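Local structure of Udp-n-acetylglucosamine pyrophosphorylase (Trypanosoma brucei, 4BQH) at residues A[10-15]-A[26-31]; A[175-180]-A[204-209]; A[305-310]-A[424-429]. The protein probably catalyses the formation of UDP-N-acetylglucosamine and diphosphate from UTP and N-acetyl-alpha-D-glucosamine 1-phosphate, and is bound here by an inhibitor. All coordinates share one frame; numbering follows the deposited sequence.

Contact 1. Residues A[10-15]-A[26-31]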
loop_
_atom_site.group_PDB
_atom_site.type_symbol
_atom_site.label_atom_id
_atom_site.label_comp_id
_atom_site.label_asym_id
_atom_site.label_seq_id
_atom_site.Cartn_x
_atom_site.Cartn_y
_atom_site.Cartn_z
ATOM N N VAL A 10 11.132 30.471 -8.128
ATOM C CA VAL A 10 11.660 29.163 -7.703
ATOM C C VAL A 10 11.599 28.180 -8.875
ATOM O O VAL A 10 12.591 27.490 -9.168
ATOM C CB VAL A 10 10.911 28.588 -6.474
ATOM C CG1 VAL A 10 11.424 27.183 -6.143
ATOM C CG2 VAL A 10 11.061 29.523 -5.271
ATOM N N CYS A 11 10.456 28.151 -9.572
ATOM C CA CYS A 11 10.334 27.297 -10.771
ATOM C C CYS A 11 11.366 27.645 -11.812
ATOM O O CYS A 11 11.987 26.762 -12.377
ATOM C CB CYS A 11 8.932 27.364 -11.392
ATOM S SG CYS A 11 7.713 26.581 -10.349
ATOM N N ILE A 12 11.559 28.948 -12.060
ATOM C CA ILE A 12 12.562 29.388 -13.016
ATOM C C ILE A 12 13.955 28.897 -12.638
ATOM O O ILE A 12 14.694 28.444 -13.503
ATOM C CB ILE A 12 12.507 30.927 -13.264
ATOM C CG1 ILE A 12 11.189 31.285 -13.973
ATOM C CG2 ILE A 12 13.703 31.377 -14.098
ATOM C CD1 ILE A 12 10.886 32.775 -14.086
ATOM N N GLN A 13 14.293 28.979 -11.349
ATOM C CA GLN A 13 15.579 28.488 -10.841
ATOM C C GLN A 13 15.685 26.979 -11.066
ATOM O O GLN A 13 16.703 26.475 -11.576
ATOM C CB GLN A 13 15.725 28.831 -9.350
ATOM C CG GLN A 13 17.146 28.720 -8.802
ATOM C CD GLN A 13 17.284 29.224 -7.366
ATOM N N ARG A 14 14.609 26.267 -10.732
ATOM C CA ARG A 14 14.589 24.805 -10.937
ATOM C C ARG A 14 14.782 24.382 -12.384
ATOM O O ARG A 14 15.378 23.348 -12.622
ATOM C CB ARG A 14 13.334 24.173 -10.359
ATOM C CG ARG A 14 13.284 24.241 -8.838
ATOM C CD ARG A 14 11.954 23.764 -8.312
ATOM N NE ARG A 14 11.724 22.366 -8.696
ATOM C CZ ARG A 14 10.541 21.768 -8.681
ATOM N NH1 ARG A 14 9.456 22.434 -8.297
ATOM N NH2 ARG A 14 10.442 20.496 -9.064
ATOM N N LEU A 15 14.307 25.186 -13.341
ATOM C CA LEU A 15 14.430 24.833 -14.764
ATOM C C LEU A 15 15.642 25.430 -15.487
ATOM O O LEU A 15 15.906 25.082 -16.644
ATOM C CB LEU A 15 13.122 25.138 -15.523
ATOM C CG LEU A 15 11.982 24.093 -15.438
ATOM C CD1 LEU A 15 12.361 22.795 -16.151
ATOM C CD2 LEU A 15 11.565 23.786 -14.006
ATOM N N ALA A 26 8.237 29.128 -21.520
ATOM C CA ALA A 26 6.848 29.253 -21.107
ATOM C C ALA A 26 6.755 29.985 -19.753
ATOM O O ALA A 26 5.995 30.945 -19.622
ATOM C CB ALA A 26 6.170 27.893 -21.079
ATOM N N LEU A 27 7.563 29.591 -18.765
ATOM C CA LEU A 27 7.551 30.268 -17.449
ATOM C C LEU A 27 7.927 31.764 -17.453
ATOM O O LEU A 27 7.425 32.537 -16.625
ATOM C CB LEU A 27 8.473 29.562 -16.457
ATOM C CG LEU A 27 8.029 28.186 -15.971
ATOM C CD1 LEU A 27 9.212 27.458 -15.346
ATOM C CD2 LEU A 27 6.861 28.296 -14.995
ATOM N N GLU A 28 8.832 32.146 -18.350
ATOM C CA GLU A 28 9.350 33.519 -18.393
ATOM C C GLU A 28 8.552 34.429 -19.323
ATOM O O GLU A 28 8.377 35.614 -19.020
ATOM C CB GLU A 28 10.818 33.534 -18.814
ATOM C CG GLU A 28 11.787 33.027 -17.760
ATOM C CD GLU A 28 13.185 32.819 -18.314
ATOM O OE1 GLU A 28 13.372 32.965 -19.542
ATOM O OE2 GLU A 28 14.102 32.512 -17.520
ATOM N N HIS A 29 8.075 33.874 -20.438
ATOM C CA HIS A 29 7.476 34.662 -21.519
ATOM C C HIS A 29 6.126 34.187 -21.975
ATOM O O HIS A 29 5.624 34.640 -22.996
ATOM C CB HIS A 29 8.421 34.731 -22.722
ATOM C CG HIS A 29 9.836 35.117 -22.365
ATOM N ND1 HIS A 29 10.150 36.315 -21.832
ATOM C CD2 HIS A 29 11.033 34.409 -22.476
ATOM C CE1 HIS A 29 11.479 36.374 -21.608
ATOM N NE2 HIS A 29 12.019 35.207 -22.003
ATOM N N GLY A 30 5.512 33.271 -21.237
ATOM C CA GLY A 30 4.144 32.854 -21.555
ATOM C C GLY A 30 3.121 33.868 -21.063
ATOM O O GLY A 30 3.478 34.863 -20.434
ATOM N N SER A 31 1.844 33.614 -21.346
ATOM C CA SER A 31 0.755 34.451 -20.839
ATOM C C SER A 31 0.650 34.366 -19.313
ATOM O O SER A 31 1.077 33.380 -18.703
ATOM C CB SER A 31 -0.584 34.032 -21.474
ATOM O OG SER A 31 -1.223 32.992 -20.732
#
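Cys-11, Ile-12 and Leu-15 of helix 7-15 meet Leu-27 and Glu-28 of helix 21-29, the two arms of a helix-loop-helix near the N-terminus, packed side chain to side chain. The contact is small, about 219 Å² counting both sides, and largely apolar. Cys-11 comes first: its CB lies 4.0 Å from Leu-27 CD1. The same cysteine also touches Ile-42 and Thr-43 of helix 32-44, so it stands where three helices come together.

Ile-12 follows, at the level where the backbones come nearest, its CA 6.7 Å from that of Leu-27. Its two branches take different partners. CG1 is anti to the carbonyl carbon (chi1 -67°) and passes Leu-27 CB at 4.1 Å, the two side chains running by each other in opposite directions. From there CD1 continues to the aliphatic part of Glu-28, 3.8 Å from CG. The shorter branch, CG2, meets the carboxylate end of the same residue, 3.6 Å from OE2. This is a methyl-to-oxygen contact and not a polar bond; Glu-28 is extended and lies over the partly exposed margin of an otherwise apolar seam.

Arg-14 turns to other neighbours, its guanidinium binding the backbone oxygens of Ile-42, Leu-46 and Val-49, which ties helix 7-15 to helix 32-44 and the loop after it. Leu-15, one turn beyond Cys-11, points back toward helix 21-29, where it also meets Ile-23 and Leu-24; its side chain is about 11 Å from the bound inhibitor. Leu-27 CD1 thus serves both ends of this face, with Leu-15 CG 4.4 Å from it and Cys-11 CB on the preceding turn.

Contact 2. Residues A[175-180]-A[204-209]. With SO4 (sulfate ion), chain D.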
loop_
_atom_site.group_PDB
_atom_site.type_symbol
_atom_site.label_atom_id
_atom_site.label_comp_id
_atom_site.label_asym_id
_atom_site.label_seq_id
_atom_site.Cartn_x
_atom_site.Cartn_y
_atom_site.Cartn_z
ATOM N N GLN A 175 0.714 5.611 13.576
ATOM C CA GLN A 175 0.681 6.855 12.768
ATOM C C GLN A 175 0.183 6.504 11.378
ATOM O O GLN A 175 0.700 5.562 10.774
ATOM C CB GLN A 175 2.063 7.490 12.676
ATOM C CG GLN A 175 2.659 7.843 14.045
ATOM C CD GLN A 175 1.851 8.901 14.765
ATOM O OE1 GLN A 175 1.390 9.869 14.158
ATOM N NE2 GLN A 175 1.648 8.707 16.072
ATOM N N LEU A 176 -0.825 7.237 10.900
ATOM C CA LEU A 176 -1.393 7.006 9.586
ATOM C C LEU A 176 -0.820 8.062 8.647
ATOM O O LEU A 176 -0.940 9.276 8.889
ATOM C CB LEU A 176 -2.931 7.105 9.629
ATOM C CG LEU A 176 -3.619 6.897 8.272
ATOM C CD1 LEU A 176 -3.277 5.536 7.674
ATOM C CD2 LEU A 176 -5.122 7.036 8.391
ATOM N N LEU A 177 -0.189 7.590 7.576
ATOM C CA LEU A 177 0.430 8.469 6.587
ATOM C C LEU A 177 -0.375 8.304 5.314
ATOM O O LEU A 177 -0.434 7.194 4.762
ATOM C CB LEU A 177 1.882 8.022 6.351
ATOM C CG LEU A 177 2.721 7.593 7.558
ATOM C CD1 LEU A 177 4.124 7.225 7.077
ATOM C CD2 LEU A 177 2.743 8.719 8.584
ATOM N N VAL A 178 -1.034 9.375 4.879
ATOM C CA VAL A 178 -1.911 9.282 3.715
ATOM C C VAL A 178 -1.192 9.956 2.535
ATOM O O VAL A 178 -1.022 11.176 2.533
ATOM C CB VAL A 178 -3.267 9.976 3.999
ATOM C CG1 VAL A 178 -4.181 9.900 2.774
ATOM C CG2 VAL A 178 -3.920 9.314 5.198
ATOM N N MET A 179 -0.742 9.157 1.567
ATOM C CA MET A 179 0.049 9.710 0.474
ATOM C C MET A 179 -0.848 10.115 -0.684
ATOM O O MET A 179 -1.278 9.299 -1.492
ATOM C CB MET A 179 1.176 8.771 0.003
ATOM C CG MET A 179 2.153 9.568 -0.877
ATOM S SD MET A 179 3.571 8.573 -1.384
ATOM C CE MET A 179 2.850 7.638 -2.712
ATOM N N THR A 180 -1.116 11.407 -0.746
ATOM C CA THR A 180 -2.084 11.954 -1.685
ATOM C C THR A 180 -1.371 12.263 -3.011
ATOM O O THR A 180 -0.171 12.046 -3.154
ATOM C CB THR A 180 -2.665 13.239 -1.099
ATOM O OG1 THR A 180 -1.577 14.102 -0.735
ATOM C CG2 THR A 180 -3.498 12.922 0.163
ATOM N N GLN A 204 -2.594 11.940 14.758
ATOM C CA GLN A 204 -1.927 10.734 14.237
ATOM C C GLN A 204 -2.065 10.550 12.720
ATOM O O GLN A 204 -1.598 9.549 12.188
ATOM C CB GLN A 204 -2.395 9.466 14.954
ATOM C CG GLN A 204 -3.732 8.912 14.463
ATOM C CD GLN A 204 -4.273 7.802 15.343
ATOM O OE1 GLN A 204 -5.209 8.034 16.118
ATOM N NE2 GLN A 204 -3.664 6.597 15.279
ATOM N N VAL A 205 -2.733 11.486 12.054
ATOM C CA VAL A 205 -2.946 11.419 10.615
ATOM C C VAL A 205 -2.112 12.466 9.897
ATOM O O VAL A 205 -2.216 13.672 10.197
ATOM C CB VAL A 205 -4.428 11.569 10.254
ATOM C CG1 VAL A 205 -4.599 11.428 8.741
ATOM C CG2 VAL A 205 -5.227 10.498 11.003
ATOM N N HIS A 206 -1.298 12.015 8.943
ATOM C CA HIS A 206 -0.338 12.886 8.273
ATOM C C HIS A 206 -0.579 12.797 6.805
ATOM O O HIS A 206 -0.388 11.732 6.208
ATOM C CB HIS A 206 1.098 12.446 8.601
ATOM C CG HIS A 206 1.366 12.279 10.088
ATOM N ND1 HIS A 206 1.918 13.247 10.833
ATOM C CD2 HIS A 206 1.126 11.212 10.954
ATOM C CE1 HIS A 206 2.030 12.835 12.120
ATOM N NE2 HIS A 206 1.540 11.588 12.196
ATOM N N PHE A 207 -1.012 13.893 6.200
ATOM C CA PHE A 207 -1.224 13.920 4.751
ATOM C C PHE A 207 0.027 14.447 4.068
ATOM O O PHE A 207 0.591 15.457 4.480
ATOM C CB PHE A 207 -2.399 14.830 4.405
ATOM C CG PHE A 207 -3.685 14.403 5.024
ATOM C CD1 PHE A 207 -4.475 13.424 4.428
ATOM C CD2 PHE A 207 -4.103 14.985 6.223
ATOM C CE1 PHE A 207 -5.670 13.033 5.035
ATOM C CE2 PHE A 207 -5.283 14.609 6.824
ATOM C CZ PHE A 207 -6.069 13.626 6.225
ATOM N N PHE A 208 0.472 13.768 3.023
ATOM C CA PHE A 208 1.669 14.196 2.320
ATOM C C PHE A 208 1.548 13.861 0.849
ATOM O O PHE A 208 1.277 12.720 0.496
ATOM C CB PHE A 208 2.961 13.625 2.969
ATOM C CG PHE A 208 3.158 12.136 2.819
ATOM C CD1 PHE A 208 2.274 11.205 3.415
ATOM C CD2 PHE A 208 4.272 11.654 2.123
ATOM C CE1 PHE A 208 2.492 9.833 3.275
ATOM C CE2 PHE A 208 4.510 10.282 1.994
ATOM C CZ PHE A 208 3.616 9.376 2.572
ATOM N N ALA A 209 1.762 14.860 -0.001
ATOM C CA ALA A 209 1.565 14.662 -1.441
ATOM C C ALA A 209 2.806 14.125 -2.111
ATOM O O ALA A 209 3.938 14.568 -1.820
ATOM C CB ALA A 209 1.172 15.973 -2.101
HETATM S S SO4 D . 3.443 16.478 10.338
HETATM O O1 SO4 D . 2.380 15.770 9.598
HETATM O O2 SO4 D . 4.289 17.279 9.412
HETATM O O3 SO4 D . 4.287 15.483 11.027
HETATM O O4 SO4 D . 2.821 17.443 11.281
#
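His-206 is held through both ring nitrogens, by Gln-175 on the neighbouring parallel strand and by a sulfate ion. The bend at chi2 (-64°) turns Gln-175 CD back toward the ring, and OE1 lies 2.6 Å from His-206 NE2. That oxygen lies in the imidazole plane, although the amide itself is turned 58° from the ring. At another point on the ring edge, ND1 of His-206 donates to sulfate O1 at 2.8 Å, with an N-H...O angle of 166°.

Farther along the same face, Phe-208 stands over the strand pair. Met-179 crosses one face of its ring, with Met-179 CG 4.0 Å from the centroid; SD approaches obliquely in a Met-aromatic contact, and Leu-177 CB lies 3.6 Å from Phe-208 CE1. On the reverse face Val-178 and Phe-207 lie side by side, Val-178 CB 3.7 Å from Phe-207 CD1, and helix 185-194 packs there against both.

Five backbone bonds in parallel register join the strands, which belong to the beta-alpha-beta crossover 175-180, 185-194, 205-209 of the central sheet of this GT-A-clan protein. The sulfate probably comes from the crystallisation liquor. Both His-206 nitrogens act as donors, which would suit a protonated ring, its positive charge probably stabilised by the sulfate it shares with Arg-249 and His-267.

Contact 3. Residues A[305-310]-A[424-429]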
loop_
_atom_site.group_PDB
_atom_site.type_symbol
_atom_site.label_atom_id
_atom_site.label_comp_id
_atom_site.label_asym_id
_atom_site.label_seq_id
_atom_site.Cartn_x
_atom_site.Cartn_y
_atom_site.Cartn_z
ATOM N N VAL A 305 10.384 -6.510 4.703
ATOM C CA VAL A 305 9.629 -7.752 4.551
ATOM C C VAL A 305 8.574 -7.500 3.490
ATOM O O VAL A 305 7.899 -6.463 3.530
ATOM C CB VAL A 305 8.923 -8.192 5.856
ATOM C CG1 VAL A 305 8.306 -9.561 5.662
ATOM C CG2 VAL A 305 9.922 -8.260 7.012
ATOM N N VAL A 306 8.473 -8.417 2.518
ATOM C CA VAL A 306 7.413 -8.325 1.516
ATOM C C VAL A 306 6.400 -9.438 1.723
ATOM O O VAL A 306 6.752 -10.601 2.080
ATOM C CB VAL A 306 7.947 -8.368 0.063
ATOM C CG1 VAL A 306 8.927 -7.203 -0.157
ATOM C CG2 VAL A 306 8.628 -9.703 -0.229
ATOM N N LYS A 307 5.132 -9.091 1.515
ATOM C CA LYS A 307 4.120 -10.143 1.433
ATOM C C LYS A 307 3.928 -10.574 -0.006
ATOM O O LYS A 307 3.884 -9.746 -0.915
ATOM C CB LYS A 307 2.770 -9.663 1.968
ATOM C CG LYS A 307 2.670 -9.789 3.472
ATOM C CD LYS A 307 1.253 -9.392 3.886
ATOM C CE LYS A 307 1.086 -9.559 5.383
ATOM N NZ LYS A 307 -0.186 -8.915 5.848
ATOM N N THR A 308 3.777 -11.872 -0.201
ATOM C CA THR A 308 3.639 -12.450 -1.545
ATOM C C THR A 308 2.580 -13.532 -1.478
ATOM O O THR A 308 2.259 -14.009 -0.389
ATOM C CB THR A 308 4.959 -13.078 -2.017
ATOM O OG1 THR A 308 5.399 -14.058 -1.060
ATOM C CG2 THR A 308 6.037 -11.989 -2.127
ATOM N N CYS A 309 2.047 -13.918 -2.632
ATOM C CA CYS A 309 1.055 -14.995 -2.714
ATOM C C CYS A 309 1.473 -15.986 -3.814
ATOM O O CYS A 309 2.094 -15.577 -4.796
ATOM C CB CYS A 309 -0.317 -14.397 -3.091
ATOM S SG CYS A 309 -0.976 -13.341 -1.779
ATOM N N PRO A 310 1.098 -17.271 -3.682
ATOM C CA PRO A 310 1.282 -18.171 -4.822
ATOM C C PRO A 310 0.560 -17.626 -6.077
ATOM O O PRO A 310 -0.501 -16.993 -5.961
ATOM C CB PRO A 310 0.613 -19.486 -4.372
ATOM C CG PRO A 310 0.381 -19.359 -2.898
ATOM C CD PRO A 310 0.383 -17.905 -2.554
ATOM N N ARG A 424 13.229 -10.249 3.865
ATOM C CA ARG A 424 12.431 -11.455 4.098
ATOM C C ARG A 424 11.142 -11.445 3.277
ATOM O O ARG A 424 10.580 -10.387 2.960
ATOM C CB ARG A 424 12.079 -11.594 5.578
ATOM C CG ARG A 424 13.277 -11.738 6.535
ATOM C CD ARG A 424 13.865 -13.129 6.365
ATOM N NE ARG A 424 15.015 -13.364 7.257
ATOM C CZ ARG A 424 16.287 -13.155 6.937
ATOM N NH1 ARG A 424 16.628 -12.662 5.741
ATOM N NH2 ARG A 424 17.236 -13.427 7.842
ATOM N N ILE A 425 10.696 -12.647 2.942
ATOM C CA ILE A 425 9.419 -12.868 2.253
ATOM C C ILE A 425 8.467 -13.542 3.230
ATOM O O ILE A 425 8.863 -14.490 3.946
ATOM C CB ILE A 425 9.621 -13.823 1.067
ATOM C CG1 ILE A 425 10.369 -13.082 -0.059
ATOM C CG2 ILE A 425 8.263 -14.371 0.579
ATOM C CD1 ILE A 425 10.912 -13.985 -1.161
ATOM N N MET A 426 7.215 -13.078 3.251
ATOM C CA MET A 426 6.146 -13.760 3.989
ATOM C C MET A 426 5.066 -14.139 2.960
ATOM O O MET A 426 4.417 -13.272 2.399
ATOM C CB MET A 426 5.584 -12.867 5.107
ATOM C CG MET A 426 4.568 -13.580 6.002
ATOM S SD MET A 426 4.209 -12.573 7.473
ATOM C CE MET A 426 3.142 -11.384 6.811
ATOM N N GLN A 427 4.949 -15.432 2.682
ATOM C CA GLN A 427 3.989 -15.926 1.691
ATOM C C GLN A 427 2.652 -16.112 2.419
ATOM O O GLN A 427 2.579 -16.878 3.361
ATOM C CB GLN A 427 4.475 -17.241 1.074
ATOM C CG GLN A 427 3.539 -17.829 0.003
ATOM C CD GLN A 427 3.984 -17.530 -1.427
ATOM O OE1 GLN A 427 4.234 -16.375 -1.791
ATOM N NE2 GLN A 427 4.073 -18.580 -2.247
ATOM N N VAL A 428 1.623 -15.401 1.964
ATOM C CA VAL A 428 0.328 -15.351 2.648
ATOM C C VAL A 428 -0.790 -15.885 1.741
ATOM O O VAL A 428 -0.601 -16.074 0.544
ATOM C CB VAL A 428 -0.031 -13.923 3.160
ATOM C CG1 VAL A 428 0.993 -13.431 4.172
ATOM C CG2 VAL A 428 -0.180 -12.918 2.004
ATOM N N ASP A 429 -1.948 -16.095 2.359
ATOM C CA ASP A 429 -3.141 -16.614 1.736
ATOM C C ASP A 429 -3.851 -15.492 0.961
ATOM O O ASP A 429 -4.415 -14.588 1.570
ATOM C CB ASP A 429 -4.020 -17.140 2.893
ATOM C CG ASP A 429 -5.088 -18.103 2.449
ATOM O OD1 ASP A 429 -5.728 -17.842 1.400
ATOM O OD2 ASP A 429 -5.301 -19.111 3.202
#
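Thr-308 OG1 donates to Gln-427 OE1 over 2.7 Å, a short side-chain bond linking two parallel strands at a buried position. OG1 sits between the backbone N and the carbonyl carbon (chi1 56°), and the two side chains cross at about a right angle. The Gln-427 chain bends at chi2, and OE1 meets the hydroxyl; its NE2 binds the backbone oxygen of Asn-353, so both ends of the amide are used and its orientation is fixed. Ile-425 CG2 packs against the same hydroxyl at 3.3 Å. Next to it Val-306 CG2 meets Ile-425 CG1 at 3.8 Å, continuing this face into apolar packing.

The opposite face carries Lys-307 and Met-426, side by side and pointing the same way, with Lys-307 CD 4.1 Å from Val-428 CG1. The lysine is buried, but its NZ forms salt bridges to Glu-433 and Asp-290, which probably keep it charged. At Cys-309, the last residue of its strand, SG rests 3.9 Å from Val-428 CG2.

Backbone bonds alternate between the strands from Val-306 N to Arg-424 O through to Val-428 N to Thr-308 O, the last at 2.8 Å. Strand 304-309 also pairs antiparallel with 355-357 and 359-363, giving the mix of strand directions of a GT-A-type nucleotidyltransferase sheet, here closed between segments more than a hundred residues apart.

How the contacts relate
Contacts 2 and 3 lie in the same buried central sheet, on opposite sides of the chain's centre with centres about 25 Å apart; contact 1 is a small buried seam at the periphery, about 35 Å from the centre of the chain, with Ile-12 and Glu-28 partly exposed. Both sheet contacts pair parallel strands through backbone bonds, but contact 2 joins neighbours in a beta-alpha-beta unit, whereas contact 3 brings together distant parts of the sequence. Their side-chain chemistry differs: a histidine between an amide and an anion in one, a buried hydroxyl-amide pair in the other. Contact 1 depends on side-chain packing between short helices, and its nearest atoms to contact 2 are about 11 Å away.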